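Local coordinates for protein 2',5'-phosphodiesterase 12 (Homo sapiens, PDB 4Z0V) that belongs to the endonuclease/exonuclease/phosphatase family and pairs a magnesium-binding domain of that fold with an N-terminal domain of the E-set clan, at residues A[54-59]-A[74-79]; A[132-137]-A[160-165]; A[233-236]-A[241-244]; A[376-381]-A[388-393]. All coordinates share one frame; numbering follows the deposited sequence.

Interaction 1. Residues A[54-59]-A[74-79]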
loop_
_atom_site.group_PDB
_atom_site.type_symbol
_atom_site.label_atom_id
_atom_site.label_comp_id
_atom_site.label_asym_id
_atom_site.label_seq_id
_atom_site.Cartn_x
_atom_site.Cartn_y
_atom_site.Cartn_z
ATOM N N SER A 54 31.344 12.180 -20.391
ATOM C CA SER A 54 32.753 11.990 -20.742
ATOM C C SER A 54 33.627 11.796 -19.497
ATOM O O SER A 54 34.611 11.053 -19.557
ATOM C CB SER A 54 33.266 13.179 -21.547
ATOM O OG SER A 54 33.137 14.400 -20.833
ATOM N N SER A 55 33.284 12.490 -18.384
ATOM C CA SER A 55 34.011 12.466 -17.101
ATOM C C SER A 55 33.016 12.301 -15.937
ATOM O O SER A 55 31.959 12.933 -15.952
ATOM C CB SER A 55 34.812 13.750 -16.940
ATOM O OG SER A 55 35.647 13.713 -15.793
ATOM N N TRP A 56 33.357 11.458 -14.945
ATOM C CA TRP A 56 32.480 11.130 -13.806
ATOM C C TRP A 56 33.186 11.381 -12.489
ATOM O O TRP A 56 34.374 11.097 -12.358
ATOM C CB TRP A 56 32.033 9.655 -13.879
ATOM C CG TRP A 56 31.166 9.340 -15.058
ATOM C CD1 TRP A 56 31.564 8.812 -16.254
ATOM C CD2 TRP A 56 29.763 9.604 -15.180
ATOM N NE1 TRP A 56 30.487 8.694 -17.097
ATOM C CE2 TRP A 56 29.374 9.206 -16.476
ATOM C CE3 TRP A 56 28.788 10.123 -14.310
ATOM C CZ2 TRP A 56 28.054 9.324 -16.928
ATOM C CZ3 TRP A 56 27.492 10.272 -14.768
ATOM C CH2 TRP A 56 27.130 9.860 -16.059
ATOM N N THR A 57 32.462 11.935 -11.523
ATOM C CA THR A 57 32.999 12.246 -10.202
ATOM C C THR A 57 32.391 11.285 -9.215
ATOM O O THR A 57 31.168 11.180 -9.127
ATOM C CB THR A 57 32.718 13.701 -9.817
ATOM O OG1 THR A 57 33.356 14.540 -10.770
ATOM C CG2 THR A 57 33.225 14.040 -8.421
ATOM N N GLU A 58 33.249 10.565 -8.495
ATOM C CA GLU A 58 32.773 9.609 -7.512
ATOM C C GLU A 58 32.070 10.320 -6.374
ATOM O O GLU A 58 32.561 11.337 -5.886
ATOM C CB GLU A 58 33.983 8.839 -6.992
ATOM C CG GLU A 58 33.667 7.601 -6.207
ATOM C CD GLU A 58 34.892 7.139 -5.444
ATOM O OE1 GLU A 58 35.513 6.157 -5.893
ATOM O OE2 GLU A 58 35.263 7.787 -4.440
ATOM N N THR A 59 30.919 9.809 -5.952
ATOM C CA THR A 59 30.263 10.377 -4.781
ATOM C C THR A 59 30.727 9.543 -3.597
ATOM O O THR A 59 31.288 8.453 -3.801
ATOM C CB THR A 59 28.720 10.369 -4.911
ATOM O OG1 THR A 59 28.297 9.027 -4.661
ATOM C CG2 THR A 59 28.222 10.867 -6.258
ATOM N N GLY A 74 20.870 19.207 -12.905
ATOM C CA GLY A 74 21.555 19.431 -14.179
ATOM C C GLY A 74 22.626 18.402 -14.506
ATOM O O GLY A 74 23.229 18.468 -15.574
ATOM N N LEU A 75 22.900 17.456 -13.584
ATOM C CA LEU A 75 23.892 16.394 -13.799
ATOM C C LEU A 75 23.214 15.031 -14.027
ATOM O O LEU A 75 22.189 14.743 -13.403
ATOM C CB LEU A 75 24.833 16.247 -12.581
ATOM C CG LEU A 75 25.586 17.490 -12.077
ATOM C CD1 LEU A 75 26.406 17.132 -10.805
ATOM C CD2 LEU A 75 26.575 18.015 -13.135
ATOM N N ARG A 76 23.834 14.173 -14.843
ATOM C CA ARG A 76 23.416 12.786 -14.970
ATOM C C ARG A 76 24.124 12.014 -13.850
ATOM O O ARG A 76 25.121 12.494 -13.295
ATOM C CB ARG A 76 23.783 12.209 -16.347
ATOM C CG ARG A 76 22.951 12.902 -17.449
ATOM C CD ARG A 76 22.810 12.112 -18.729
ATOM N NE ARG A 76 24.064 12.041 -19.480
ATOM C CZ ARG A 76 24.769 10.931 -19.677
ATOM N NH1 ARG A 76 25.894 10.970 -20.379
ATOM N NH2 ARG A 76 24.356 9.773 -19.178
ATOM N N LEU A 77 23.625 10.830 -13.535
ATOM C CA LEU A 77 24.226 9.982 -12.498
ATOM C C LEU A 77 24.620 8.670 -13.107
ATOM O O LEU A 77 24.102 8.284 -14.152
ATOM C CB LEU A 77 23.176 9.748 -11.366
ATOM C CG LEU A 77 22.562 10.988 -10.713
ATOM C CD1 LEU A 77 21.437 10.545 -9.706
ATOM C CD2 LEU A 77 23.633 11.816 -9.976
ATOM N N LYS A 78 25.526 7.958 -12.458
ATOM C CA LYS A 78 25.910 6.650 -12.951
ATOM C C LYS A 78 26.057 5.724 -11.751
ATOM O O LYS A 78 26.628 6.126 -10.740
ATOM C CB LYS A 78 27.255 6.755 -13.722
ATOM C CG LYS A 78 27.753 5.398 -14.259
ATOM C CD LYS A 78 28.934 5.525 -15.199
ATOM C CE LYS A 78 30.254 5.521 -14.483
ATOM N NZ LYS A 78 31.359 5.264 -15.431
ATOM N N LEU A 79 25.546 4.500 -11.868
ATOM C CA LEU A 79 25.710 3.504 -10.806
ATOM C C LEU A 79 26.625 2.408 -11.294
ATOM O O LEU A 79 26.403 1.869 -12.380
ATOM C CB LEU A 79 24.349 2.890 -10.371
ATOM C CG LEU A 79 24.414 1.638 -9.421
ATOM C CD1 LEU A 79 25.001 1.991 -8.050
ATOM C CD2 LEU A 79 23.021 0.983 -9.269
#
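W56 lays one face of its indole over the side chain of K78, the two groups crossing at about a right angle. K78 CB stands over the six-membered ring, 3.7 Å from its centroid and 13° off the normal, a CH-pi contact. The lysine then runs across the bicycle: K78 CD passes 3.9 Å from W56 CE2, and K78 NZ arrives over the five-membered ring, 4.0 Å from its centroid, as a cation-pi partner. A bend at chi3 (88°) keeps the end of this chain close to the ring instead of letting it run straight on. The outer rim of the indole meets R76. W56 CZ3 lies 3.6 Å from R76 O, which approaches the ring edge near its plane, while W56 CH2 is 4.1 Å from R76 CB and sits over one face of the guanidinium.

The charged ends have stronger partners further out. K78 NZ forms a salt bridge with E94, and K78 makes a second cation-pi contact with Y44; R76 NH2 pairs with E96 and also bonds to S97 O. E94 and E96 probably help to hold the two cations beside the indole.

No hydrogen bond joins the two segments, because strand 40-46 runs between strands 56-58 and 77-82 in the four-stranded antiparallel sheet of the N-terminal domain. W56 therefore reaches over this middle strand, touching Y44 and E46 on the way, and also meets E96 of strand 93-96; strand 56-58 forms one border of the sheet and strand 93-96 the other.

Interaction 2. Residues A[132-137]-A[160-165]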
loop_
_atom_site.group_PDB
_atom_site.type_symbol
_atom_site.label_atom_id
_atom_site.label_comp_id
_atom_site.label_asym_id
_atom_site.label_seq_id
_atom_site.Cartn_x
_atom_site.Cartn_y
_atom_site.Cartn_z
ATOM N N ASN A 132 -4.108 3.779 -0.480
ATOM C CA ASN A 132 -4.618 3.563 -1.834
ATOM C C ASN A 132 -3.795 4.548 -2.664
ATOM O O ASN A 132 -3.919 5.762 -2.463
ATOM C CB ASN A 132 -6.150 3.789 -1.908
ATOM C CG ASN A 132 -6.687 3.735 -3.329
ATOM O OD1 ASN A 132 -6.022 4.190 -4.276
ATOM N ND2 ASN A 132 -7.921 3.205 -3.510
ATOM N N ILE A 133 -2.916 4.033 -3.510
ATOM C CA ILE A 133 -1.903 4.856 -4.200
ATOM C C ILE A 133 -2.340 5.369 -5.576
ATOM O O ILE A 133 -1.524 6.040 -6.229
ATOM C CB ILE A 133 -0.527 4.126 -4.283
ATOM C CG1 ILE A 133 -0.627 2.786 -5.085
ATOM C CG2 ILE A 133 0.047 3.917 -2.840
ATOM C CD1 ILE A 133 0.784 2.194 -5.488
ATOM N N LEU A 134 -3.621 5.157 -5.952
ATOM C CA LEU A 134 -4.250 5.640 -7.211
ATOM C C LEU A 134 -3.574 5.015 -8.435
ATOM O O LEU A 134 -2.453 5.392 -8.850
ATOM C CB LEU A 134 -4.215 7.193 -7.267
ATOM C CG LEU A 134 -4.685 7.897 -8.563
ATOM C CD1 LEU A 134 -6.093 7.456 -8.961
ATOM C CD2 LEU A 134 -4.598 9.416 -8.395
ATOM N N ALA A 135 -4.281 4.045 -9.038
ATOM C CA ALA A 135 -3.707 3.301 -10.132
ATOM C C ALA A 135 -3.587 4.138 -11.402
ATOM O O ALA A 135 -4.497 4.901 -11.773
ATOM C CB ALA A 135 -4.511 2.043 -10.410
ATOM N N ASP A 136 -2.447 3.976 -12.077
ATOM C CA ASP A 136 -2.227 4.634 -13.366
ATOM C C ASP A 136 -3.252 4.137 -14.389
ATOM O O ASP A 136 -3.627 4.895 -15.283
ATOM C CB ASP A 136 -0.809 4.355 -13.884
ATOM C CG ASP A 136 -0.558 5.047 -15.203
ATOM O OD1 ASP A 136 -0.578 6.287 -15.226
ATOM O OD2 ASP A 136 -0.425 4.344 -16.223
ATOM N N THR A 137 -3.743 2.883 -14.244
ATOM C CA THR A 137 -4.771 2.373 -15.174
ATOM C C THR A 137 -5.976 3.335 -15.165
ATOM O O THR A 137 -6.615 3.513 -16.203
ATOM C CB THR A 137 -5.144 0.912 -14.901
ATOM O OG1 THR A 137 -5.952 0.459 -15.987
ATOM C CG2 THR A 137 -5.917 0.718 -13.613
ATOM N N ASP A 160 5.409 8.409 -13.627
ATOM C CA ASP A 160 6.801 8.589 -13.218
ATOM C C ASP A 160 6.939 9.649 -12.098
ATOM O O ASP A 160 7.672 9.414 -11.137
ATOM C CB ASP A 160 7.695 8.940 -14.419
ATOM C CG ASP A 160 7.938 7.784 -15.391
ATOM O OD1 ASP A 160 8.014 6.616 -14.931
ATOM O OD2 ASP A 160 8.088 8.050 -16.607
ATOM N N TYR A 161 6.178 10.758 -12.181
ATOM C CA TYR A 161 6.199 11.781 -11.142
ATOM C C TYR A 161 5.630 11.220 -9.815
ATOM O O TYR A 161 6.269 11.310 -8.747
ATOM C CB TYR A 161 5.392 13.019 -11.594
ATOM C CG TYR A 161 5.452 14.152 -10.592
ATOM C CD1 TYR A 161 4.490 14.278 -9.590
ATOM C CD2 TYR A 161 6.468 15.101 -10.645
ATOM C CE1 TYR A 161 4.533 15.331 -8.671
ATOM C CE2 TYR A 161 6.506 16.175 -9.750
ATOM C CZ TYR A 161 5.522 16.298 -8.779
ATOM O OH TYR A 161 5.571 17.359 -7.900
ATOM N N ARG A 162 4.395 10.698 -9.872
ATOM C CA ARG A 162 3.725 10.151 -8.677
ATOM C C ARG A 162 4.558 9.034 -8.017
ATOM O O ARG A 162 4.604 8.971 -6.791
ATOM C CB ARG A 162 2.334 9.641 -9.031
ATOM C CG ARG A 162 1.414 10.800 -9.393
ATOM C CD ARG A 162 -0.075 10.481 -9.270
ATOM N NE ARG A 162 -0.440 9.350 -10.108
ATOM C CZ ARG A 162 -0.853 8.173 -9.658
ATOM N NH1 ARG A 162 -1.183 7.214 -10.508
ATOM N NH2 ARG A 162 -0.943 7.947 -8.348
ATOM N N GLN A 163 5.194 8.163 -8.811
ATOM C CA GLN A 163 6.010 7.082 -8.234
ATOM C C GLN A 163 7.183 7.625 -7.495
ATOM O O GLN A 163 7.524 7.082 -6.441
ATOM C CB GLN A 163 6.477 6.055 -9.272
ATOM C CG GLN A 163 5.352 5.157 -9.746
ATOM C CD GLN A 163 4.475 4.611 -8.644
ATOM O OE1 GLN A 163 3.254 4.803 -8.649
ATOM N NE2 GLN A 163 5.062 3.907 -7.688
ATOM N N ASN A 164 7.804 8.704 -7.996
ATOM C CA ASN A 164 8.919 9.274 -7.234
ATOM C C ASN A 164 8.467 9.713 -5.829
ATOM O O ASN A 164 9.118 9.401 -4.824
ATOM C CB ASN A 164 9.525 10.437 -7.984
ATOM C CG ASN A 164 10.952 10.196 -8.368
ATOM O OD1 ASN A 164 11.864 10.836 -7.851
ATOM N ND2 ASN A 164 11.181 9.251 -9.258
ATOM N N LEU A 165 7.312 10.388 -5.769
ATOM C CA LEU A 165 6.772 10.844 -4.495
ATOM C C LEU A 165 6.377 9.684 -3.613
ATOM O O LEU A 165 6.669 9.718 -2.424
ATOM C CB LEU A 165 5.558 11.761 -4.731
ATOM C CG LEU A 165 5.854 13.250 -4.888
ATOM C CD1 LEU A 165 6.751 13.518 -6.093
ATOM C CD2 LEU A 165 4.550 14.020 -5.058
HETATM O O HOH W 1 0.546 4.701 -8.099
HETATM O O HOH W 2 -0.509 7.891 -13.126
#
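The turn that follows strand 125-132 beside the bound magnesium ion is held by R162, whose guanidinium grips the carbonyl oxygens of I133 and L134. Both end nitrogens converge on L134 O: R162 NH1 at 2.8 Å, from above the carbonyl plane, and R162 NH2 at 3.0 Å, in that plane and on a lone pair. R162 NH2 also donates to I133 O at 2.9 Å. All three bonds are moderately bent, the straightest being NH1 to L134 O at 147°, yet both acceptors stay close to the guanidinium plane. The L134 side chain lies over one face of that plane, with L134 CG 3.7 Å from R162 NH2. A bend at chi3 (-58°) turns the arginine's end toward the turn.

Two waters extend the grip. Water 2 links R162 NH1 to D136 OD1, relaying between groups of opposite charge that do not touch; water 1 lies within bonding distance of I133 O and Q163 OE1, with more acceptors around it than it has protons to give. On the strand side, N132 OD1 accepts from L134 N at 3.1 Å, an Asx turn. R162 has further acceptors in L157 O and P427 O, so several carbonyl oxygens surround the buried guanidinium and probably offset its charge.

The L134 side chain comes within about 5 Å of the magnesium ion, nearest atoms. A135 is the N-cap of helix 136-139, whose first NH groups, on D136 and T137, bond to D184 at the end of strand 177-184. I133 packs against that strand, helix 185-198 and helix 159-172, which carries R162.

Interaction 3. Residues A[233-236]-A[241-244]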
loop_
_atom_site.group_PDB
_atom_site.type_symbol
_atom_site.label_atom_id
_atom_site.label_comp_id
_atom_site.label_asym_id
_atom_site.label_seq_id
_atom_site.Cartn_x
_atom_site.Cartn_y
_atom_site.Cartn_z
ATOM N N TYR A 233 -16.300 -13.277 -4.445
ATOM C CA TYR A 233 -17.383 -13.985 -5.150
ATOM C C TYR A 233 -17.127 -15.502 -5.162
ATOM O O TYR A 233 -18.053 -16.286 -4.996
ATOM C CB TYR A 233 -17.557 -13.436 -6.587
ATOM C CG TYR A 233 -16.537 -13.940 -7.582
ATOM C CD1 TYR A 233 -15.372 -13.225 -7.840
ATOM C CD2 TYR A 233 -16.745 -15.126 -8.285
ATOM C CE1 TYR A 233 -14.417 -13.699 -8.743
ATOM C CE2 TYR A 233 -15.797 -15.610 -9.184
ATOM C CZ TYR A 233 -14.626 -14.902 -9.396
ATOM O OH TYR A 233 -13.694 -15.374 -10.285
ATOM N N GLU A 234 -15.867 -15.900 -5.328
ATOM C CA GLU A 234 -15.480 -17.312 -5.396
ATOM C C GLU A 234 -15.677 -17.978 -4.048
ATOM O O GLU A 234 -16.284 -19.051 -3.971
ATOM C CB GLU A 234 -14.018 -17.393 -5.821
ATOM C CG GLU A 234 -13.644 -18.665 -6.545
ATOM C CD GLU A 234 -12.344 -18.508 -7.308
ATOM O OE1 GLU A 234 -11.403 -17.892 -6.756
ATOM O OE2 GLU A 234 -12.282 -18.961 -8.474
ATOM N N ALA A 235 -15.185 -17.327 -2.967
ATOM C CA ALA A 235 -15.333 -17.853 -1.619
ATOM C C ALA A 235 -16.805 -17.985 -1.241
ATOM O O ALA A 235 -17.200 -19.037 -0.750
ATOM C CB ALA A 235 -14.619 -16.954 -0.621
ATOM N N LEU A 236 -17.617 -16.941 -1.498
ATOM C CA LEU A 236 -19.031 -16.952 -1.118
ATOM C C LEU A 236 -19.837 -18.025 -1.874
ATOM O O LEU A 236 -20.673 -18.711 -1.261
ATOM C CB LEU A 236 -19.669 -15.569 -1.330
ATOM C CG LEU A 236 -21.176 -15.440 -1.002
ATOM C CD1 LEU A 236 -21.469 -15.765 0.488
ATOM C CD2 LEU A 236 -21.671 -14.058 -1.340
ATOM N N LEU A 241 -17.302 -22.838 3.825
ATOM C CA LEU A 241 -17.074 -21.984 5.004
ATOM C C LEU A 241 -18.140 -20.863 5.109
ATOM O O LEU A 241 -18.498 -20.441 6.210
ATOM C CB LEU A 241 -15.666 -21.366 4.881
ATOM C CG LEU A 241 -15.216 -20.478 6.016
ATOM C CD1 LEU A 241 -14.933 -21.311 7.275
ATOM C CD2 LEU A 241 -13.992 -19.672 5.591
ATOM N N HIS A 242 -18.633 -20.391 3.957
ATOM C CA HIS A 242 -19.589 -19.274 3.882
ATOM C C HIS A 242 -21.025 -19.749 3.597
ATOM O O HIS A 242 -21.865 -18.923 3.244
ATOM C CB HIS A 242 -19.124 -18.279 2.784
ATOM C CG HIS A 242 -17.704 -17.846 3.005
ATOM N ND1 HIS A 242 -17.366 -16.992 4.039
ATOM C CD2 HIS A 242 -16.578 -18.224 2.364
ATOM C CE1 HIS A 242 -16.046 -16.854 3.978
ATOM N NE2 HIS A 242 -15.523 -17.608 3.015
ATOM N N LYS A 243 -21.322 -21.046 3.835
ATOM C CA LYS A 243 -22.649 -21.616 3.506
ATOM C C LYS A 243 -23.795 -20.914 4.237
ATOM O O LYS A 243 -24.820 -20.667 3.605
ATOM C CB LYS A 243 -22.723 -23.149 3.712
ATOM C CG LYS A 243 -22.561 -23.646 5.147
ATOM C CD LYS A 243 -22.622 -25.183 5.225
ATOM N N GLU A 244 -23.614 -20.541 5.519
ATOM C CA GLU A 244 -24.639 -19.857 6.317
ATOM C C GLU A 244 -24.971 -18.475 5.731
ATOM O O GLU A 244 -26.145 -18.082 5.701
ATOM C CB GLU A 244 -24.189 -19.736 7.774
ATOM C CG GLU A 244 -25.325 -19.504 8.755
ATOM C CD GLU A 244 -24.881 -19.321 10.193
ATOM O OE1 GLU A 244 -24.169 -20.207 10.720
ATOM O OE2 GLU A 244 -25.256 -18.290 10.799
#
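H242 sets its imidazole against A235 and packs its stem against L236, near the end of helix 232-238. The ring's CD2 corner leads: H242 CD2 lies 3.3 Å from A235 O, which sits at the ring edge near its plane, so a carbon and not a ring nitrogen meets this carbonyl. The methyl of A235 approaches the same corner, with A235 CB 3.8 Å from both H242 CD2 and H242 NE2. With CG anti to the carbonyl carbon (chi1 -54°), the ring turns back toward the earlier helix. L236 comes in beside the histidine's stem; its CA and its CD1 branch are each 4.1 Å from H242 CB. No hydrogen bond crosses between the segments, and the contact rests mainly on close packing. L241 CG lies 4.1 Å above one ring face, adding a cover from the adjacent residue.

H242 is the N-cap of helix 243-248, so the contact joins helix 232-238 to the start of the next helix. Helix 295-316 packs against both residues: V304 and A307 meet H242, and I300 meets L236. L236 is further enclosed by L245 and L246 of helix 243-248 and by V259 and L260 of helix 253-261.

Interaction 4. Residues A[376-381]-A[388-393]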
loop_
_atom_site.group_PDB
_atom_site.type_symbol
_atom_site.label_atom_id
_atom_site.label_comp_id
_atom_site.label_asym_id
_atom_site.label_seq_id
_atom_site.Cartn_x
_atom_site.Cartn_y
_atom_site.Cartn_z
ATOM N N GLY A 376 -8.347 5.944 14.083
ATOM C CA GLY A 376 -9.602 6.546 14.468
ATOM C C GLY A 376 -10.491 6.853 13.297
ATOM O O GLY A 376 -10.621 6.047 12.374
ATOM N N GLU A 377 -11.108 8.034 13.326
ATOM C CA GLU A 377 -12.049 8.428 12.290
ATOM C C GLU A 377 -11.675 9.815 11.795
ATOM O O GLU A 377 -12.300 10.795 12.186
ATOM C CB GLU A 377 -13.499 8.359 12.813
ATOM C CG GLU A 377 -13.913 6.966 13.280
ATOM C CD GLU A 377 -15.167 6.874 14.128
ATOM O OE1 GLU A 377 -15.903 7.881 14.223
ATOM O OE2 GLU A 377 -15.437 5.775 14.665
ATOM N N PRO A 378 -10.617 9.926 10.961
ATOM C CA PRO A 378 -10.230 11.254 10.445
ATOM C C PRO A 378 -11.376 11.925 9.692
ATOM O O PRO A 378 -12.288 11.242 9.210
ATOM C CB PRO A 378 -9.081 10.939 9.473
ATOM C CG PRO A 378 -8.560 9.608 9.888
ATOM C CD PRO A 378 -9.751 8.853 10.413
ATOM N N ALA A 379 -11.315 13.259 9.564
ATOM C CA ALA A 379 -12.293 14.046 8.811
ATOM C C ALA A 379 -12.406 13.453 7.386
ATOM O O ALA A 379 -13.500 13.317 6.851
ATOM C CB ALA A 379 -11.863 15.520 8.765
ATOM N N TYR A 380 -11.266 12.995 6.819
ATOM C CA TYR A 380 -11.274 12.329 5.503
ATOM C C TYR A 380 -9.932 11.639 5.251
ATOM O O TYR A 380 -8.910 12.035 5.815
ATOM C CB TYR A 380 -11.576 13.323 4.331
ATOM C CG TYR A 380 -10.718 14.569 4.385
ATOM C CD1 TYR A 380 -9.399 14.552 3.938
ATOM C CD2 TYR A 380 -11.235 15.778 4.847
ATOM C CE1 TYR A 380 -8.593 15.686 4.012
ATOM C CE2 TYR A 380 -10.439 16.922 4.925
ATOM C CZ TYR A 380 -9.113 16.865 4.527
ATOM O OH TYR A 380 -8.315 17.977 4.600
ATOM N N THR A 381 -9.951 10.621 4.406
ATOM C CA THR A 381 -8.752 9.915 3.930
ATOM C C THR A 381 -8.745 9.990 2.399
ATOM O O THR A 381 -7.826 9.503 1.755
ATOM C CB THR A 381 -8.703 8.455 4.442
ATOM O OG1 THR A 381 -9.801 7.739 3.889
ATOM C CG2 THR A 381 -8.756 8.357 5.968
ATOM N N HIS A 388 -15.376 14.219 -0.323
ATOM C CA HIS A 388 -14.377 13.870 0.679
ATOM C C HIS A 388 -15.017 12.889 1.659
ATOM O O HIS A 388 -16.233 12.905 1.867
ATOM C CB HIS A 388 -13.709 15.061 1.383
ATOM C CG HIS A 388 -14.610 15.816 2.303
ATOM N ND1 HIS A 388 -15.266 16.951 1.882
ATOM C CD2 HIS A 388 -14.928 15.580 3.599
ATOM C CE1 HIS A 388 -15.949 17.382 2.932
ATOM N NE2 HIS A 388 -15.790 16.580 3.982
ATOM N N GLY A 389 -14.199 12.027 2.235
ATOM C CA GLY A 389 -14.716 11.088 3.201
ATOM C C GLY A 389 -13.625 10.229 3.785
ATOM O O GLY A 389 -12.541 10.094 3.197
ATOM N N CYS A 390 -13.902 9.685 4.961
ATOM C CA CYS A 390 -12.982 8.746 5.601
ATOM C C CYS A 390 -13.360 7.387 5.070
ATOM O O CYS A 390 -14.431 6.892 5.433
ATOM C CB CYS A 390 -13.115 8.823 7.116
ATOM S SG CYS A 390 -12.215 7.524 7.980
ATOM N N LEU A 391 -12.525 6.796 4.186
ATOM C CA LEU A 391 -12.837 5.524 3.522
ATOM C C LEU A 391 -11.879 4.406 3.887
ATOM O O LEU A 391 -12.182 3.237 3.621
ATOM C CB LEU A 391 -12.750 5.728 1.988
ATOM C CG LEU A 391 -13.708 6.790 1.375
ATOM C CD1 LEU A 391 -13.511 6.886 -0.112
ATOM C CD2 LEU A 391 -15.171 6.527 1.731
ATOM N N ASP A 392 -10.710 4.771 4.419
ATOM C CA ASP A 392 -9.585 3.855 4.713
ATOM C C ASP A 392 -9.417 3.614 6.178
ATOM O O ASP A 392 -9.581 4.540 6.983
ATOM C CB ASP A 392 -8.271 4.453 4.167
ATOM C CG ASP A 392 -8.354 4.761 2.685
ATOM O OD1 ASP A 392 -8.154 3.830 1.878
ATOM O OD2 ASP A 392 -8.728 5.909 2.330
ATOM N N TYR A 393 -9.064 2.370 6.546
ATOM C CA TYR A 393 -8.865 2.045 7.960
ATOM C C TYR A 393 -7.749 1.051 8.170
ATOM O O TYR A 393 -7.460 0.244 7.284
ATOM C CB TYR A 393 -10.145 1.455 8.573
ATOM C CG TYR A 393 -11.378 2.321 8.406
ATOM C CD1 TYR A 393 -11.677 3.326 9.322
ATOM C CD2 TYR A 393 -12.239 2.138 7.328
ATOM C CE1 TYR A 393 -12.784 4.162 9.143
ATOM C CE2 TYR A 393 -13.338 2.974 7.129
ATOM C CZ TYR A 393 -13.618 3.970 8.053
ATOM O OH TYR A 393 -14.694 4.801 7.844
HETATM O O HOH W 3 -8.902 5.573 9.644
#
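T381 and D392 meet first at T381 CB, which lies 3.3 Å from D392 OD2. One branch further, T381 OG1 does double duty: it donates to D392 OD2 at 2.6 Å, on the carboxylate's anti lone pair, and accepts from L391 N at 2.9 Å in a nearly straight bond (164°). A chi1 of 64° sets this hydroxyl between the backbone N and carbonyl carbon, while the other branch, T381 CG2, turns to C390 SG at 4.1 Å. D392 OD2 also bonds to H430 ND1, so the threonine probably helps orient an aspartate that is also tied to the loop of H430.

T381 leads into strand 382-384, which pairs with strand 387-397 as a tight antiparallel hairpin in one of the mixed sheets of the DNase I-like fold. Strand 387-397 is interrupted at C390 and L391, and the T381 hydroxyl takes the L391 NH there. T381 N donates to G389 O at 2.9 Å. Beyond it, the edge of the Y380 ring is turned to the face of H388 in an offset edge-to-face pair, centroids 5.7 Å apart and planes at 70°; the Y380 hydroxyl bonds to H412. P378 CD rests 3.7 Å from C390 SG, and water 3 bridges G376 O to D392 O.

How the interactions relate
From the N terminus the four contacts follow in series; none nests in or crosses another. Interaction 1 spans a 14-residue loop within the N-terminal domain. Interaction 2 lies in the endonuclease/exonuclease/phosphatase family region, returning across 22 residues that include helix 142-148 to join a sheet strand's end to helix 159-172. Interaction 3 closes the short turn between helices 232-238 and 243-248, and interaction 4 encloses strand 382-384 and the turn after it. Interactions 2 and 4 touch, N132 CB lying 4.3 Å from D392 OD1, where strands of the six-stranded and seven-stranded sheets meet near the magnesium ion. Interactions 1 and 3 are farthest apart, about 58 Å between centres, on opposite sides of the chain's centre.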